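2-hydroxyhepta-2,4-diene-1, 7-dioateisomerase (Mycobacterium abscessus, PDB 3R6O) probably catalyses the isomerisation of 2-hydroxyhepta-2,4-diene-1,7-dioate, as a magnesium-binding member of the fumarylacetoacetate hydrolase (FAH) family. Local coordinates at residues A[159-164]-A[259-264]; A[107-112]-A[266-271]. All blocks are in the same frame, centred on the assembly; numbering follows the deposited sequence.

Interaction 1: residues A[159-164]-A[259-264]; sequences IEIAVV and LGFAEV. With MG (magnesium ion), chain B.
Phe261, in the first turn of helix 261-269, reaches its ring to Ile161 and Val163 of strand 155-165, a helix-on-sheet packing within the mixed beta-sheet fold of the FAH family. Ile161 CG2 comes to the edge of the ring, near its plane, 3.7 Å from Phe261 CZ. Val163 CG1 approaches obliquely and lies 3.6 Å from Phe261 CD1. The two residues are spaced two apart, so both turn the same way out of the strand, and their branched side chains offer methyls to a ring long enough to span them. In Ile161 it is the CG2 methyl, anti to the backbone N, that does the touching, while the ethyl arm (chi1 -54°) leads off beside that N. Tyr184 of the adjoining strand 181-192 meets the Phe261 ring edge-to-face, and Val264, one turn on in the helix, rests on Ile280.

The start of the helix is fixed next to the ring. Gly260 occupies the N-cap position, and its N donates to Glu263 OE1 at 3.1 Å, reaching the oxygen from above the carboxylate plane. Glu263 OE2 is also salt-bridged to Arg174. Between Ile159 and Ile161, Glu160 serves the metal site that Asp189 shares: its OE1 accepts from Gly283 N, which helps to position the carboxylate, and its OE2 binds the magnesium ion at 2.3 Å.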
loop_
_atom_site.group_PDB
_atom_site.type_symbol
_atom_site.label_atom_id
_atom_site.label_comp_id
_atom_site.label_asym_id
_atom_site.label_seq_id
_atom_site.Cartn_x
_atom_site.Cartn_y
_atom_site.Cartn_z
ATOM N N ILE A 159 -10.318 -5.996 -16.366
ATOM C CA ILE A 159 -9.513 -5.070 -17.180
ATOM C C ILE A 159 -9.787 -3.628 -16.782
ATOM O O ILE A 159 -10.918 -3.217 -16.633
ATOM C CB ILE A 159 -9.717 -5.286 -18.695
ATOM C CG1 ILE A 159 -8.626 -4.552 -19.492
ATOM C CG2 ILE A 159 -11.179 -4.899 -19.183
ATOM C CD1 ILE A 159 -8.729 -4.835 -21.051
ATOM N N GLU A 160 -8.723 -2.872 -16.558
ATOM C CA GLU A 160 -8.866 -1.477 -16.152
ATOM C C GLU A 160 -7.778 -0.638 -16.794
ATOM O O GLU A 160 -6.697 -1.131 -17.115
ATOM C CB GLU A 160 -8.789 -1.377 -14.614
ATOM C CG GLU A 160 -9.622 -2.427 -13.904
ATOM C CD GLU A 160 -10.015 -2.127 -12.485
ATOM O OE1 GLU A 160 -9.802 -1.012 -11.955
ATOM O OE2 GLU A 160 -10.560 -3.053 -11.881
ATOM N N ILE A 161 -8.064 0.644 -16.930
ATOM C CA ILE A 161 -7.066 1.599 -17.289
ATOM C C ILE A 161 -6.504 2.224 -15.965
ATOM O O ILE A 161 -7.273 2.709 -15.097
ATOM C CB ILE A 161 -7.631 2.686 -18.257
ATOM C CG1 ILE A 161 -8.300 2.076 -19.508
ATOM C CG2 ILE A 161 -6.511 3.654 -18.683
ATOM C CD1 ILE A 161 -7.461 1.040 -20.290
ATOM N N ALA A 162 -5.193 2.189 -15.828
ATOM C CA ALA A 162 -4.484 2.796 -14.697
ATOM C C ALA A 162 -3.884 4.122 -15.086
ATOM O O ALA A 162 -3.355 4.276 -16.196
ATOM C CB ALA A 162 -3.347 1.868 -14.179
ATOM N N VAL A 163 -3.915 5.066 -14.158
ATOM C CA VAL A 163 -3.063 6.248 -14.269
ATOM C C VAL A 163 -1.952 6.110 -13.252
ATOM O O VAL A 163 -2.119 5.533 -12.141
ATOM C CB VAL A 163 -3.774 7.604 -14.059
ATOM C CG1 VAL A 163 -4.718 7.864 -15.200
ATOM C CG2 VAL A 163 -4.494 7.651 -12.742
ATOM N N VAL A 164 -0.825 6.662 -13.652
ATOM C CA VAL A 164 0.338 6.733 -12.868
ATOM C C VAL A 164 0.604 8.191 -12.480
ATOM O O VAL A 164 0.663 9.071 -13.343
ATOM C CB VAL A 164 1.542 6.210 -13.657
ATOM C CG1 VAL A 164 2.769 6.340 -12.819
ATOM C CG2 VAL A 164 1.339 4.743 -14.075
ATOM N N LEU A 259 -16.972 8.187 -12.662
ATOM C CA LEU A 259 -16.004 9.231 -12.414
ATOM C C LEU A 259 -14.922 9.190 -13.484
ATOM O O LEU A 259 -14.141 8.227 -13.546
ATOM C CB LEU A 259 -15.378 9.013 -11.053
ATOM C CG LEU A 259 -16.300 9.149 -9.848
ATOM C CD1 LEU A 259 -15.422 9.062 -8.590
ATOM C CD2 LEU A 259 -17.047 10.483 -9.890
ATOM N N GLY A 260 -14.828 10.250 -14.281
ATOM C CA GLY A 260 -13.731 10.375 -15.257
ATOM C C GLY A 260 -12.363 10.487 -14.610
ATOM O O GLY A 260 -12.249 10.706 -13.381
ATOM N N PHE A 261 -11.317 10.348 -15.427
ATOM C CA PHE A 261 -9.909 10.414 -14.933
ATOM C C PHE A 261 -9.617 11.569 -13.961
ATOM O O PHE A 261 -9.019 11.368 -12.882
ATOM C CB PHE A 261 -8.906 10.488 -16.096
ATOM C CG PHE A 261 -8.754 9.208 -16.862
ATOM C CD1 PHE A 261 -8.206 8.052 -16.244
ATOM C CD2 PHE A 261 -9.140 9.132 -18.188
ATOM C CE1 PHE A 261 -8.068 6.870 -16.969
ATOM C CE2 PHE A 261 -8.995 7.961 -18.918
ATOM C CZ PHE A 261 -8.459 6.822 -18.313
ATOM N N ALA A 262 -10.051 12.771 -14.317
ATOM C CA ALA A 262 -9.791 13.926 -13.475
ATOM C C ALA A 262 -10.510 13.801 -12.131
ATOM O O ALA A 262 -9.930 14.040 -11.083
ATOM C CB ALA A 262 -10.155 15.257 -14.241
ATOM N N GLU A 263 -11.756 13.361 -12.164
ATOM C CA GLU A 263 -12.554 13.189 -10.959
ATOM C C GLU A 263 -12.070 12.044 -10.081
ATOM O O GLU A 263 -12.212 12.105 -8.856
ATOM C CB GLU A 263 -14.010 12.939 -11.333
ATOM C CG GLU A 263 -14.714 14.071 -11.969
ATOM C CD GLU A 263 -16.089 13.648 -12.499
ATOM O OE1 GLU A 263 -16.175 12.918 -13.540
ATOM O OE2 GLU A 263 -17.083 14.054 -11.852
ATOM N N VAL A 264 -11.544 10.998 -10.710
ATOM C CA VAL A 264 -10.827 9.903 -10.010
ATOM C C VAL A 264 -9.665 10.456 -9.176
ATOM O O VAL A 264 -9.604 10.236 -7.966
ATOM C CB VAL A 264 -10.371 8.814 -10.993
ATOM C CG1 VAL A 264 -9.384 7.811 -10.339
ATOM C CG2 VAL A 264 -11.602 8.014 -11.506
HETATM MG MG MG B . -11.353 -3.004 -9.679
#

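Interaction 2: residues A[107-112]-A[266-271]; sequences IALGFN and ETVSAT
Leu109 and Ile107 of strand 106-110 meet Val268 in the later part of helix 261-269, and everything that passes between the two segments is apolar. Leu109 CD1 packs on Val268 CG2 at 3.7 Å, the two side chains crossing at a slant. Ile107 makes a looser approach, its CG2 methyl 4.2 Å from Val268 CG1. One valine can serve two partners because its methyls diverge: with chi1 at 168°, CG1 is anti to the backbone N and faces Ile107, whereas CG2 sits beside that N and meets Leu109. Its short fork thus sets one methyl toward each strand residue; the CA atoms of Ile107 and Val268 are 8.4 Å apart.

The strand runs near the edge of the large mixed sheet, between strands 279-281 and 130-134, and the helix covers one face of that sheet. Leu109 brings this packing to within about 6 Å, side chain to ion, of the bound magnesium.

Polar groups are held at the margins. Asn112, just past the strand, is buried, and its ND2 gives a hydrogen bond to Thr282 O. Glu266 forms a salt bridge with Arg174 on the side of the helix turned from the strand. Toward the other subunit, Thr267 packs on Arg212 of that chain, while its OG1 hydrogen-bonds to Glu263 O. Further along, Thr271 N bonds to Val268 O at 3.2 Å.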
loop_
_atom_site.group_PDB
_atom_site.type_symbol
_atom_site.label_atom_id
_atom_site.label_comp_id
_atom_site.label_asym_id
_atom_site.label_seq_id
_atom_site.Cartn_x
_atom_site.Cartn_y
_atom_site.Cartn_z
ATOM N N ILE A 107 -3.816 1.861 -5.760
ATOM C CA ILE A 107 -5.215 2.124 -5.479
ATOM C C ILE A 107 -6.038 1.537 -6.609
ATOM O O ILE A 107 -5.660 1.652 -7.774
ATOM C CB ILE A 107 -5.506 3.632 -5.403
ATOM C CG1 ILE A 107 -4.598 4.315 -4.382
ATOM C CG2 ILE A 107 -7.029 3.887 -5.084
ATOM C CD1 ILE A 107 -4.543 3.670 -3.088
ATOM N N ALA A 108 -7.142 0.885 -6.277
ATOM C CA ALA A 108 -8.081 0.359 -7.289
ATOM C C ALA A 108 -9.499 0.816 -6.963
ATOM O O ALA A 108 -9.941 0.744 -5.782
ATOM C CB ALA A 108 -8.041 -1.216 -7.340
ATOM N N LEU A 109 -10.232 1.221 -7.997
ATOM C CA LEU A 109 -11.612 1.639 -7.824
ATOM C C LEU A 109 -12.593 0.523 -8.186
ATOM O O LEU A 109 -12.508 -0.073 -9.270
ATOM C CB LEU A 109 -11.868 2.882 -8.662
ATOM C CG LEU A 109 -11.958 4.212 -7.976
ATOM C CD1 LEU A 109 -10.619 4.590 -7.269
ATOM C CD2 LEU A 109 -12.422 5.241 -9.106
ATOM N N GLY A 110 -13.509 0.243 -7.265
ATOM C CA GLY A 110 -14.697 -0.552 -7.553
ATOM C C GLY A 110 -15.880 0.292 -7.938
ATOM O O GLY A 110 -16.003 1.432 -7.507
ATOM N N PHE A 111 -16.764 -0.283 -8.763
ATOM C CA PHE A 111 -18.009 0.339 -9.135
ATOM C C PHE A 111 -17.848 1.696 -9.812
ATOM O O PHE A 111 -18.628 2.619 -9.538
ATOM C CB PHE A 111 -18.906 0.467 -7.899
ATOM C CG PHE A 111 -18.950 -0.800 -7.071
ATOM C CD1 PHE A 111 -19.378 -1.985 -7.644
ATOM C CD2 PHE A 111 -18.543 -0.797 -5.736
ATOM C CE1 PHE A 111 -19.415 -3.173 -6.908
ATOM C CE2 PHE A 111 -18.580 -1.958 -4.978
ATOM C CZ PHE A 111 -19.010 -3.156 -5.559
ATOM N N ASN A 112 -16.889 1.807 -10.722
ATOM C CA ASN A 112 -16.733 3.049 -11.465
ATOM C C ASN A 112 -17.234 2.967 -12.911
ATOM O O ASN A 112 -16.972 3.856 -13.717
ATOM C CB ASN A 112 -15.312 3.564 -11.407
ATOM C CG ASN A 112 -15.227 5.041 -11.833
ATOM O OD1 ASN A 112 -16.138 5.825 -11.551
ATOM N ND2 ASN A 112 -14.154 5.403 -12.528
ATOM N N GLU A 266 -9.097 13.594 -8.246
ATOM C CA GLU A 266 -9.734 14.429 -7.244
ATOM C C GLU A 266 -10.305 13.637 -6.073
ATOM O O GLU A 266 -10.021 13.966 -4.913
ATOM C CB GLU A 266 -10.847 15.264 -7.885
ATOM C CG GLU A 266 -11.580 16.192 -6.941
ATOM C CD GLU A 266 -12.714 16.934 -7.622
ATOM O OE1 GLU A 266 -13.481 16.311 -8.366
ATOM O OE2 GLU A 266 -12.788 18.154 -7.465
ATOM N N THR A 267 -11.141 12.632 -6.350
ATOM C CA THR A 267 -11.801 11.881 -5.279
ATOM C C THR A 267 -10.813 11.033 -4.488
ATOM O O THR A 267 -10.888 10.993 -3.250
ATOM C CB THR A 267 -12.958 10.945 -5.786
ATOM O OG1 THR A 267 -13.920 11.714 -6.482
ATOM C CG2 THR A 267 -13.674 10.297 -4.627
ATOM N N VAL A 268 -9.883 10.356 -5.167
ATOM C CA VAL A 268 -8.887 9.552 -4.445
ATOM C C VAL A 268 -7.999 10.451 -3.581
ATOM O O VAL A 268 -7.808 10.188 -2.386
ATOM C CB VAL A 268 -8.031 8.706 -5.389
ATOM C CG1 VAL A 268 -6.813 8.103 -4.624
ATOM C CG2 VAL A 268 -8.902 7.626 -6.053
ATOM N N SER A 269 -7.500 11.538 -4.169
ATOM C CA SER A 269 -6.582 12.411 -3.445
ATOM C C SER A 269 -7.299 13.282 -2.413
ATOM O O SER A 269 -6.660 13.949 -1.619
ATOM C CB SER A 269 -5.749 13.280 -4.378
ATOM O OG SER A 269 -6.492 14.369 -4.906
ATOM N N ALA A 270 -8.614 13.317 -2.424
ATOM C CA ALA A 270 -9.358 13.989 -1.355
ATOM C C ALA A 270 -9.130 13.333 0.023
ATOM O O ALA A 270 -9.310 13.983 1.047
ATOM C CB ALA A 270 -10.857 14.063 -1.685
ATOM N N THR A 271 -8.778 12.047 0.062
ATOM C CA THR A 271 -8.553 11.364 1.350
ATOM C C THR A 271 -7.202 10.644 1.476
ATOM O O THR A 271 -6.777 10.296 2.586
ATOM C CB THR A 271 -9.697 10.358 1.667
ATOM O OG1 THR A 271 -9.440 9.104 1.033
ATOM C CG2 THR A 271 -11.067 10.956 1.284
#

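Interactions 1 and 2 have their centres 9 Å apart and use successive parts of helix 261-269, its first turn in interaction 1 and a later part in interaction 2. Along the chain, 107-112 comes first, then 159-164, and the helix region supplies both later segments, so the pairing of 159-164 is enclosed by that of 107-112. In the large sheet, strand 279-281 separates the two strands, and the helix bridges it. Val264 CG2 joins the contacts by packing 3.8 Å from Leu109 CD2, and Asn112 OD1 probably accepts a hydrogen bond from Leu259 N. The helix thus packs across strands close to the magnesium site, one of which carries the metal-binding Glu160.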